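Local coordinates for uncharacterized protein (Porphyromonas gingivalis, PDB 2QSV) that is of unknown function, though possibly linked to cysteine-type peptidase activity, and is represented here by a C-terminal part built of two immunoglobulin-like domains, at residues 8-13 / 97-102. Sequence-based numbering, arbitrary orientation. Where two conformers were deposited one is given.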
loop_
_atom_site.group_PDB
_atom_site.type_symbol
_atom_site.label_atom_id
_atom_site.label_comp_id
_atom_site.label_asym_id
_atom_site.label_seq_id
_atom_site.Cartn_x
_atom_site.Cartn_y
_atom_site.Cartn_z
ATOM N N ALA A 8 -5.468 11.063 3.521
ATOM C CA ALA A 8 -4.468 11.108 2.469
ATOM C C ALA A 8 -4.397 9.727 1.781
ATOM O O ALA A 8 -4.121 9.644 0.572
ATOM C CB ALA A 8 -3.111 11.494 3.042
ATOM N N ARG A 9 -4.661 8.671 2.564
ATOM C CA ARG A 9 -4.574 7.273 2.124
ATOM C C ARG A 9 -5.864 6.516 2.441
ATOM O O ARG A 9 -6.461 6.728 3.496
ATOM C CB ARG A 9 -3.438 6.559 2.848
ATOM C CG ARG A 9 -2.039 6.775 2.296
ATOM C CD ARG A 9 -1.098 5.651 2.792
ATOM N NE ARG A 9 -1.559 4.305 2.410
ATOM C CZ ARG A 9 -1.140 3.161 2.958
ATOM N NH1 ARG A 9 -0.242 3.157 3.941
ATOM N NH2 ARG A 9 -1.635 2.010 2.531
ATOM N N LEU A 10 -6.285 5.635 1.546
ATOM C CA LEU A 10 -7.424 4.751 1.808
ATOM C C LEU A 10 -6.935 3.317 1.616
ATOM O O LEU A 10 -6.152 3.038 0.704
ATOM C CB LEU A 10 -8.607 5.065 0.893
ATOM C CG LEU A 10 -9.361 6.411 0.957
ATOM C CD1 LEU A 10 -10.374 6.500 -0.171
ATOM C CD2 LEU A 10 -10.053 6.651 2.304
ATOM N N LEU A 11 -7.359 2.415 2.489
ATOM C CA LEU A 11 -6.787 1.071 2.507
ATOM C C LEU A 11 -7.896 0.055 2.637
ATOM O O LEU A 11 -8.653 0.083 3.615
ATOM C CB LEU A 11 -5.765 0.931 3.640
ATOM C CG LEU A 11 -5.116 -0.429 3.921
ATOM C CD1 LEU A 11 -4.275 -1.022 2.704
ATOM C CD2 LEU A 11 -4.237 -0.301 5.169
ATOM N N PHE A 12 -8.041 -0.783 1.609
ATOM C CA PHE A 12 -8.995 -1.876 1.647
ATOM C C PHE A 12 -8.453 -2.958 2.612
ATOM O O PHE A 12 -7.249 -3.051 2.818
ATOM C CB PHE A 12 -9.224 -2.456 0.242
ATOM C CG PHE A 12 -10.210 -1.683 -0.588
ATOM C CD1 PHE A 12 -11.583 -1.882 -0.434
ATOM C CD2 PHE A 12 -9.767 -0.763 -1.525
ATOM C CE1 PHE A 12 -12.518 -1.152 -1.189
ATOM C CE2 PHE A 12 -10.676 -0.043 -2.306
ATOM C CZ PHE A 12 -12.074 -0.242 -2.137
ATOM N N PRO A 13 -9.353 -3.755 3.232
ATOM C CA PRO A 13 -8.805 -4.902 3.976
ATOM C C PRO A 13 -8.102 -5.909 3.014
ATOM O O PRO A 13 -8.366 -5.893 1.796
ATOM C CB PRO A 13 -10.029 -5.543 4.626
ATOM C CG PRO A 13 -11.231 -5.009 3.861
ATOM C CD PRO A 13 -10.824 -3.672 3.287
ATOM N N ASP A 97 -5.643 17.207 -6.809
ATOM C CA ASP A 97 -5.014 16.396 -5.778
ATOM C C ASP A 97 -5.446 14.941 -5.824
ATOM O O ASP A 97 -6.491 14.611 -6.372
ATOM C CB ASP A 97 -5.219 17.010 -4.392
ATOM C CG ASP A 97 -3.919 17.587 -3.829
ATOM O OD1 ASP A 97 -3.006 16.755 -3.522
ATOM O OD2 ASP A 97 -3.803 18.849 -3.716
ATOM N N SER A 98 -4.599 14.074 -5.289
ATOM C CA SER A 98 -4.909 12.668 -5.269
ATOM C C SER A 98 -4.833 12.034 -3.873
ATOM O O SER A 98 -4.083 12.463 -3.005
ATOM C CB SER A 98 -4.050 11.914 -6.274
ATOM O OG SER A 98 -2.720 11.968 -5.864
ATOM N N VAL A 99 -5.674 11.035 -3.673
ATOM C CA VAL A 99 -5.643 10.195 -2.493
ATOM C C VAL A 99 -5.174 8.832 -2.983
ATOM O O VAL A 99 -5.724 8.305 -3.956
ATOM C CB VAL A 99 -7.074 10.112 -1.860
ATOM C CG1 VAL A 99 -7.165 9.019 -0.777
ATOM C CG2 VAL A 99 -7.440 11.484 -1.252
HETATM N N MSE A 100 -4.163 8.277 -2.326
HETATM C CA MSE A 100 -3.681 6.940 -2.678
HETATM C C MSE A 100 -4.602 5.869 -2.108
HETATM O O MSE A 100 -4.896 5.863 -0.921
HETATM C CB MSE A 100 -2.249 6.711 -2.205
HETATM C CG MSE A 100 -1.566 5.469 -2.853
HETATM SE SE MSE A 100 -1.297 5.600 -4.810
HETATM C CE MSE A 100 -0.473 7.379 -4.956
ATOM N N VAL A 101 -5.069 4.976 -2.970
ATOM C CA VAL A 101 -5.903 3.878 -2.568
ATOM C C VAL A 101 -5.066 2.577 -2.663
ATOM O O VAL A 101 -4.499 2.265 -3.719
ATOM C CB VAL A 101 -7.167 3.825 -3.453
ATOM C CG1 VAL A 101 -8.149 2.788 -2.955
ATOM C CG2 VAL A 101 -7.845 5.237 -3.575
ATOM N N SER A 102 -4.998 1.826 -1.562
ATOM C CA SER A 102 -4.223 0.580 -1.478
ATOM C C SER A 102 -5.093 -0.643 -1.280
ATOM O O SER A 102 -6.108 -0.615 -0.558
ATOM C CB SER A 102 -3.186 0.638 -0.358
ATOM O OG SER A 102 -2.166 1.550 -0.709
#
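Leu10 uses both of its backbone polar groups on the neighbouring strand: its N donates to Met100 O at 2.8 Å, and its O accepts a bond from Ser102 N, both nearly straight (167° at the hydrogen for the first). Phe12 N extends the series to Ser102 O at 2.9 Å, whereas Met100 N to Ala8 O, at 3.2 Å and 142°, is longer and more bent. Leu10 thus bonds to the two residues flanking its partner Val101, the parallel pattern, and the strand directions differ by just 16°. Between these bonds, Arg9 CA and Val101 CA make C-H...O contacts to Met100 O and Leu10 O. On the Arg9 face, Ser102 CB lies 3.6 Å from Leu11 CD1, while Ser102 OG is hydrogen-bonded to Asp79 of strand 76-87. On the other face, Leu10 CG meets Val99 CG1 at 3.8 Å. CG1 of Val101, anti to the backbone N, reaches Phe12 CE2, also at 3.8 Å. Leu25 and Leu65 of the facing sheet pack against this apolar side. Strand 9-11 thus adds a parallel edge to an otherwise antiparallel sheet of the beta sandwich, held by main-chain bonds while Leu10, Phe12, Val99 and Val101 contribute to the buried hydrophobic layer.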